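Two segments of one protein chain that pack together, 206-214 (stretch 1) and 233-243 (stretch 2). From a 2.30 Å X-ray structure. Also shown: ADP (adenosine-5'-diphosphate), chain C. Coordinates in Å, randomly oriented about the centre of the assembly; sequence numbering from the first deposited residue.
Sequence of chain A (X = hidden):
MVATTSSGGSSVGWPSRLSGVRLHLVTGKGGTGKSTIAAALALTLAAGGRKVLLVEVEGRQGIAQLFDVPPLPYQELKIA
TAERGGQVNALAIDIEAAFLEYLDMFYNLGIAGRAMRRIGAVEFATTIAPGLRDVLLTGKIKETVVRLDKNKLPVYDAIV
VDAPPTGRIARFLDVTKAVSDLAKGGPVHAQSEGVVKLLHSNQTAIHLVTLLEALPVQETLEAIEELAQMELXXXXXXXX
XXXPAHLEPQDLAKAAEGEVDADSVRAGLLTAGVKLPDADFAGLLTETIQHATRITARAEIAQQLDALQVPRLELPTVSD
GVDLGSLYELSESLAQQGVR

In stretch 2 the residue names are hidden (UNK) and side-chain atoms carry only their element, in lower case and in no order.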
ATOM      1  N   ILE A 206      -0.453  -5.749 -19.904  1.00 41.13           N
ATOM      2  CA  ILE A 206      -0.346  -5.463 -18.469  1.00 39.94           C
ATOM      3  C   ILE A 206       0.639  -4.294 -18.301  1.00 42.64           C
ATOM      4  O   ILE A 206       1.804  -4.416 -18.679  1.00 41.81           O
ATOM      5  CB  ILE A 206       0.083  -6.711 -17.648  1.00 42.43           C
ATOM      6  CG1 ILE A 206      -0.934  -7.863 -17.813  1.00 42.88           C
ATOM      7  CG2 ILE A 206       0.291  -6.368 -16.159  1.00 42.01           C
ATOM      8  CD1 ILE A 206      -0.370  -9.230 -17.942  1.00 41.69           C
ATOM      9  N   HIS A 207       0.145  -3.170 -17.758  1.00 37.32           N
ATOM     10  CA  HIS A 207       0.913  -1.964 -17.467  1.00 37.34           C
ATOM     11  C   HIS A 207       1.237  -1.969 -15.974  1.00 41.27           C
ATOM     12  O   HIS A 207       0.421  -2.388 -15.154  1.00 38.74           O
ATOM     13  CB  HIS A 207       0.150  -0.677 -17.876  1.00 37.70           C
ATOM     14  CG  HIS A 207      -0.388  -0.726 -19.269  1.00 41.03           C
ATOM     15  ND1 HIS A 207       0.459  -0.738 -20.370  1.00 42.84           N
ATOM     16  CD2 HIS A 207      -1.667  -0.836 -19.695  1.00 42.87           C
ATOM     17  CE1 HIS A 207      -0.334  -0.846 -21.424  1.00 42.80           C
ATOM     18  NE2 HIS A 207      -1.622  -0.889 -21.067  1.00 43.03           N
ATOM     19  N   LEU A 208       2.450  -1.553 -15.639  1.00 39.40           N
ATOM     20  CA  LEU A 208       2.939  -1.586 -14.268  1.00 39.04           C
ATOM     21  C   LEU A 208       3.312  -0.205 -13.804  1.00 42.90           C
ATOM     22  O   LEU A 208       4.273   0.394 -14.279  1.00 42.46           O
ATOM     23  CB  LEU A 208       4.123  -2.565 -14.128  1.00 38.80           C
ATOM     24  CG  LEU A 208       3.837  -4.002 -14.553  1.00 42.98           C
ATOM     25  CD1 LEU A 208       4.288  -4.259 -15.993  1.00 42.82           C
ATOM     26  CD2 LEU A 208       4.436  -4.981 -13.581  1.00 45.52           C
ATOM     27  N   VAL A 209       2.512   0.308 -12.890  1.00 40.23           N
ATOM     28  CA  VAL A 209       2.735   1.604 -12.268  1.00 40.08           C
ATOM     29  C   VAL A 209       3.807   1.432 -11.189  1.00 42.91           C
ATOM     30  O   VAL A 209       3.770   0.484 -10.416  1.00 40.52           O
ATOM     31  CB  VAL A 209       1.416   2.195 -11.694  1.00 42.42           C
ATOM     32  CG1 VAL A 209       1.666   3.520 -10.971  1.00 42.10           C
ATOM     33  CG2 VAL A 209       0.390   2.379 -12.803  1.00 41.44           C
ATOM     34  N   THR A 210       4.756   2.362 -11.154  1.00 42.31           N
ATOM     35  CA  THR A 210       5.816   2.401 -10.157  1.00 42.51           C
ATOM     36  C   THR A 210       6.108   3.835  -9.733  1.00 46.82           C
ATOM     37  O   THR A 210       5.783   4.779 -10.455  1.00 45.78           O
ATOM     38  CB  THR A 210       7.085   1.639 -10.660  1.00 47.89           C
ATOM     39  OG1 THR A 210       7.953   1.429  -9.547  1.00 50.47           O
ATOM     40  CG2 THR A 210       7.841   2.378 -11.782  1.00 42.73           C
ATOM     41  N   LEU A 211       6.736   3.980  -8.555  1.00 45.04           N
ATOM     42  CA  LEU A 211       7.276   5.239  -8.041  1.00 44.27           C
ATOM     43  C   LEU A 211       8.794   5.056  -8.061  1.00 47.35           C
ATOM     44  O   LEU A 211       9.279   3.912  -8.068  1.00 45.42           O
ATOM     45  CB  LEU A 211       6.779   5.557  -6.614  1.00 43.82           C
ATOM     46  CG  LEU A 211       5.257   5.792  -6.434  1.00 47.23           C
ATOM     47  CD1 LEU A 211       4.891   5.838  -4.973  1.00 46.62           C
ATOM     48  CD2 LEU A 211       4.773   7.063  -7.134  1.00 45.74           C
ATOM     49  N   LEU A 212       9.554   6.164  -8.121  1.00 45.17           N
ATOM     50  CA  LEU A 212      11.021   6.065  -8.100  1.00 44.90           C
ATOM     51  C   LEU A 212      11.481   5.890  -6.652  1.00 50.73           C
ATOM     52  O   LEU A 212      12.157   6.742  -6.072  1.00 51.65           O
ATOM     53  CB  LEU A 212      11.731   7.227  -8.846  1.00 44.24           C
ATOM     54  CG  LEU A 212      11.565   7.241 -10.383  1.00 48.89           C
ATOM     55  CD1 LEU A 212      12.504   8.250 -11.040  1.00 47.46           C
ATOM     56  CD2 LEU A 212      11.774   5.838 -11.006  1.00 51.71           C
ATOM     57  N   GLU A 213      11.057   4.764  -6.067  1.00 48.24           N
ATOM     58  CA  GLU A 213      11.314   4.300  -4.698  1.00 47.97           C
ATOM     59  C   GLU A 213      11.671   2.832  -4.794  1.00 50.77           C
ATOM     60  O   GLU A 213      11.189   2.151  -5.690  1.00 50.37           O
ATOM     61  CB  GLU A 213      10.072   4.508  -3.818  1.00 49.22           C
ATOM     62  CG  GLU A 213       9.766   5.977  -3.575  1.00 57.05           C
ATOM     63  CD  GLU A 213       8.426   6.309  -2.953  1.00 70.67           C
ATOM     64  OE1 GLU A 213       7.791   5.412  -2.351  1.00 62.30           O
ATOM     65  OE2 GLU A 213       8.013   7.486  -3.070  1.00 69.52           O
ATOM     66  N   ALA A 214      12.533   2.361  -3.910  1.00 48.61           N
ATOM     67  CA  ALA A 214      13.113   1.006  -3.895  1.00 48.76           C
ATOM     68  C   ALA A 214      12.108  -0.148  -4.008  1.00 53.11           C
ATOM     69  O   ALA A 214      12.250  -0.974  -4.909  1.00 52.13           O
ATOM     70  CB  ALA A 214      13.986   0.822  -2.658  1.00 48.78           C
ATOM     71  N   UNK A 233       1.331 -10.908 -21.765  1.00 49.44           N
ATOM     72  CA  UNK A 233       1.862  -9.702 -22.425  1.00 48.50           C
ATOM     73  C   UNK A 233       2.038  -8.473 -21.541  1.00 52.32           C
ATOM     74  O   UNK A 233       1.088  -7.988 -20.936  1.00 52.56           O
ATOM     75  c   UNK A 233      -0.390 -10.037 -23.079  1.00 54.07           C
ATOM     76  c   UNK A 233       0.864  -9.450 -23.557  1.00 49.49           C
ATOM     77  c   UNK A 233      -0.021 -11.228 -22.258  1.00 50.51           C
ATOM     78  N   UNK A 234       3.276  -7.972 -21.493  1.00 49.14           N
ATOM     79  CA  UNK A 234       3.653  -6.752 -20.788  1.00 49.18           C
ATOM     80  C   UNK A 234       3.415  -5.580 -21.754  1.00 53.40           C
ATOM     81  O   UNK A 234       3.715  -5.678 -22.943  1.00 53.46           O
ATOM     82  c   UNK A 234       5.127  -6.824 -20.263  1.00 52.28           C
ATOM     83  c   UNK A 234       5.388  -8.085 -19.365  1.00 53.15           C
ATOM     84  c   UNK A 234       4.398  -8.332 -18.225  1.00 57.75           C
ATOM     85  c   UNK A 234       5.592  -5.527 -19.564  1.00 51.05           C
ATOM     86  N   UNK A 235       2.837  -4.510 -21.233  1.00 50.07           N
ATOM     87  CA  UNK A 235       2.570  -3.295 -21.983  1.00 49.85           C
ATOM     88  C   UNK A 235       3.636  -2.256 -21.722  1.00 53.97           C
ATOM     89  O   UNK A 235       4.673  -2.265 -22.377  1.00 56.50           O
ATOM     90  N   UNK A 236       3.415  -1.385 -20.744  1.00 48.61           N
ATOM     91  CA  UNK A 236       4.359  -0.319 -20.406  1.00 47.51           C
ATOM     92  C   UNK A 236       4.658  -0.267 -18.913  1.00 49.85           C
ATOM     93  O   UNK A 236       3.835  -0.674 -18.095  1.00 49.39           O
ATOM     94  c   UNK A 236       3.772   1.037 -20.809  1.00 50.01           C
ATOM     95  o   UNK A 236       3.776   1.275 -22.209  1.00 57.98           O
ATOM     96  N   UNK A 237       5.808   0.302 -18.554  1.00 45.08           N
ATOM     97  CA  UNK A 237       6.115   0.627 -17.158  1.00 42.98           C
ATOM     98  C   UNK A 237       5.755   2.131 -17.061  1.00 44.55           C
ATOM     99  O   UNK A 237       6.209   2.916 -17.887  1.00 43.31           O
ATOM    100  c   UNK A 237       7.574   0.323 -16.721  1.00 44.78           C
ATOM    101  c   UNK A 237       7.821  -1.175 -16.659  1.00 43.60           C
ATOM    102  c   UNK A 237       7.895   0.972 -15.368  1.00 44.62           C
ATOM    103  N   UNK A 238       4.877   2.503 -16.123  1.00 40.44           N
ATOM    104  CA  UNK A 238       4.448   3.882 -15.946  1.00 39.23           C
ATOM    105  C   UNK A 238       5.055   4.429 -14.672  1.00 44.69           C
ATOM    106  O   UNK A 238       4.670   4.012 -13.575  1.00 45.64           O
ATOM    107  c   UNK A 238       2.471   5.514 -15.862  1.00 40.39           C
ATOM    108  c   UNK A 238       0.694   3.292 -17.414  1.00 46.01           C
ATOM    109  c   UNK A 238       2.317   3.369 -17.278  1.00 42.64           C
ATOM    110  c   UNK A 238       2.897   4.032 -16.004  1.00 41.67           C
ATOM    111  N   UNK A 239       6.031   5.344 -14.819  1.00 42.12           N
ATOM    112  CA  UNK A 239       6.709   5.986 -13.692  1.00 41.61           C
ATOM    113  C   UNK A 239       5.897   7.199 -13.288  1.00 45.92           C
ATOM    114  O   UNK A 239       5.909   8.212 -13.979  1.00 45.98           O
ATOM    115  c   UNK A 239       8.222   6.306 -13.920  1.00 45.37           C
ATOM    116  c   UNK A 239       9.018   5.048 -14.265  1.00 44.36           C
ATOM    117  c   UNK A 239       8.827   6.991 -12.688  1.00 45.19           C
ATOM    118  N   UNK A 240       5.162   7.072 -12.176  1.00 42.77           N
ATOM    119  CA  UNK A 240       4.314   8.119 -11.627  1.00 42.16           C
ATOM    120  C   UNK A 240       5.091   9.077 -10.705  1.00 46.46           C
ATOM    121  O   UNK A 240       6.189   8.752 -10.228  1.00 44.38           O
ATOM    122  c   UNK A 240       1.951   8.362 -10.626  1.00 53.18           C
ATOM    123  o   UNK A 240       1.727   9.357 -11.335  1.00 46.48           O
ATOM    124  n   UNK A 240       1.146   8.020  -9.623  1.00 40.71           N
ATOM    125  c   UNK A 240       3.148   7.468 -10.857  1.00 42.32           C
ATOM    126  N   UNK A 241       4.488  10.259 -10.462  1.00 45.39           N
ATOM    127  CA  UNK A 241       4.932  11.341  -9.562  1.00 45.81           C
ATOM    128  C   UNK A 241       6.395  11.734  -9.736  1.00 51.73           C
ATOM    129  O   UNK A 241       7.165  11.758  -8.768  1.00 51.51           O
ATOM    130  c   UNK A 241       4.623  11.048  -8.084  1.00 40.99           C
ATOM    131  c   UNK A 241       3.190  10.654  -7.829  1.00 44.68           C
ATOM    132  n   UNK A 241       4.287   9.789  -3.287  1.00 82.91           N
ATOM    133  n   UNK A 241       3.597  10.274  -5.426  1.00 69.86           N
ATOM    134  n   UNK A 241       2.445  11.117  -3.619  1.00 79.94           N
ATOM    135  c   UNK A 241       2.744  10.924  -6.414  1.00 57.20           C
ATOM    136  c   UNK A 241       3.446  10.396  -4.114  1.00 89.87           C
ATOM    137  N   UNK A 242       6.760  12.085 -10.978  1.00 48.06           N
ATOM    138  CA  UNK A 242       8.090  12.562 -11.284  1.00 47.52           C
ATOM    139  C   UNK A 242       8.224  13.975 -10.759  1.00 52.42           C
ATOM    140  O   UNK A 242       7.218  14.653 -10.564  1.00 50.55           O
ATOM    141  c   UNK A 242       8.346  12.512 -12.780  1.00 44.24           C
ATOM    142  o   UNK A 242       9.786  10.620 -13.054  1.00 49.22           O
ATOM    143  c   UNK A 242       8.659  11.124 -13.244  1.00 61.87           C
ATOM    144  n   UNK A 242       7.658  10.482 -13.852  1.00 52.13           N
ATOM    145  N   UNK A 243       9.464  14.393 -10.465  1.00 52.05           N
ATOM    146  CA  UNK A 243       9.755  15.736  -9.951  1.00 52.23           C
ATOM    147  C   UNK A 243      10.852  16.391 -10.798  1.00 58.24           C
ATOM    148  O   UNK A 243      11.644  15.662 -11.406  1.00 57.39           O
ATOM    149  c   UNK A 243       8.784  15.427  -7.615  1.00 53.70           C
ATOM    150  c   UNK A 243      10.046  15.762  -8.418  1.00 54.54           C
ATOM    151  c   UNK A 243      11.799  15.055  -6.683  1.00 60.50           C
ATOM    152  c   UNK A 243      11.256  14.869  -8.043  1.00 54.77           C
TER
HETATM  153  PB  ADP C 401      -3.139   2.777  -5.861  1.00 42.91           P
HETATM  154  O1B ADP C 401      -4.520   2.479  -6.484  1.00 43.66           O
HETATM  155  O2B ADP C 401      -3.169   2.416  -4.357  1.00 49.22           O
HETATM  156  O3B ADP C 401      -1.987   2.121  -6.573  1.00 41.74           O
HETATM  157  PA  ADP C 401      -3.885   5.650  -5.964  1.00 43.89           P
HETATM  158  O1A ADP C 401      -5.044   5.509  -4.961  1.00 45.13           O
HETATM  159  O2A ADP C 401      -4.377   5.881  -7.341  1.00 43.04           O
HETATM  160  O3A ADP C 401      -2.958   4.357  -5.896  1.00 42.93           O
HETATM  161  O5' ADP C 401      -2.802   6.698  -5.469  1.00 45.43           O
HETATM  162  C5' ADP C 401      -2.217   6.782  -4.150  1.00 44.12           C
HETATM  163  C4' ADP C 401      -2.284   8.226  -3.706  1.00 45.72           C
HETATM  164  O4' ADP C 401      -1.438   9.026  -4.558  1.00 46.42           O
HETATM  165  C3' ADP C 401      -3.664   8.886  -3.751  1.00 49.81           C
HETATM  166  O3' ADP C 401      -3.810   9.767  -2.647  1.00 53.27           O
HETATM  167  C2' ADP C 401      -3.647   9.633  -5.091  1.00 47.49           C
HETATM  168  O2' ADP C 401      -4.551  10.732  -5.155  1.00 47.19           O
HETATM  169  C1' ADP C 401      -2.184  10.062  -5.171  1.00 45.50           C
HETATM  170  N9  ADP C 401      -1.665  10.266  -6.523  1.00 47.04           N
HETATM  171  C8  ADP C 401      -1.657   9.364  -7.557  1.00 48.39           C
HETATM  172  N7  ADP C 401      -1.054   9.795  -8.639  1.00 48.19           N
HETATM  173  C5  ADP C 401      -0.640  11.075  -8.296  1.00 47.04           C
HETATM  174  C6  ADP C 401       0.090  12.062  -8.998  1.00 44.98           C
HETATM  175  N6  ADP C 401       0.507  11.924 -10.258  1.00 43.84           N
HETATM  176  N1  ADP C 401       0.381  13.213  -8.347  1.00 46.36           N
HETATM  177  C2  ADP C 401      -0.043  13.367  -7.087  1.00 46.22           C
HETATM  178  N3  ADP C 401      -0.754  12.521  -6.335  1.00 49.12           N
HETATM  179  C4  ADP C 401      -1.012  11.378  -6.996  1.00 47.61           C
HETATM  180  O   HOH W   1       8.285   8.662  -8.347  1.00 46.76           O

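Position 233 carries three side-chain carbons that close a ring onto its own backbone N, which identifies Pro 233. Its carbonyl O accepts a hydrogen bond from Ile 206 N (2.9 Å, N-H...O angle 146°), the first rung of the ladder.

Position 234 has four carbons, forked at the first, with one arm two carbons long: Ile 234. It pairs with Ile 206 in a parallel bridge (CA to CA, 4.8 Å), and its CG2 lies 4.0 Å from Leu 208 CD1.

Position 235 has no side-chain atoms, so it is Gly 235. Its N donates to Ile 206 O (2.8 Å, 168°). An ideally placed CB would fall 2.4 Å from His 207 CE1, a clash, so the imidazole occupies the space a side chain would need.

Position 236 shows one carbon followed by one oxygen, and the unbranched pair reads as Ser 236. Its backbone does the work here: N donates to His 207 ND1 (3.0 Å, 137°) at the edge of the ring, near its plane, and O accepts from Leu 208 N (3.0 Å, 164°). ND1 therefore serves as an acceptor in a place where the strand is out of step. Between Ile 206 and Leu 208 the register shifts by one, a beta bulge.

Position 237 has one carbon bearing two more, hence Val 237. It bridges to Leu 208 (CA to CA, 4.8 Å), and its CG1 lies 3.9 Å from Thr 210 CG2.

Position 238 again has four carbons, forked at the first with one two-carbon arm: Ile 238. Its N donates to Leu 208 O (2.9 Å) and its O accepts from Thr 210 N (2.9 Å). The side chain shares a sheet face with Val 209, and its CD1 reaches to 4.0 Å from His 207 CB.

Position 239 repeats the three-carbon fork and is Val 239. Its CG1 meets Leu 212 CD2 at 3.6 Å, while on the face it shares with Thr 210, Val 239 CG2 lies 3.8 Å from Thr 210 CG2.

Position 240 has two carbons, the second carrying one oxygen and one nitrogen: Asn 240. Its N donates to Thr 210 O (2.9 Å), and its OD1 accepts a weak bond from ADP N6 (3.0 Å, 129°). Water 1 links Asn 240 O to Leu 212 N, 2.8 Å from each.

Position 241 has three carbons, a nitrogen, then a carbon with two more nitrogens: Arg 241. Its NE lies 3.8 Å from Leu 211 CD2, and its CG is 3.6 Å from ADP C6. NH2 to Glu 213 OE2 is 4.4 Å, beyond a salt bridge.

Position 242 repeats the amide pattern, Asn 242, with OD1 4.1 Å from Leu 212 CD1. Position 243 has four carbons forked at the first, one arm two long: Ile 243, out of reach.

The contact is thus a parallel strand pair, 18° between directions, held by backbone bonds and one imidazole bond at the bulge, with aliphatic packing alongside.

Stretch 2 (233-243) PIGSVIVNRNI
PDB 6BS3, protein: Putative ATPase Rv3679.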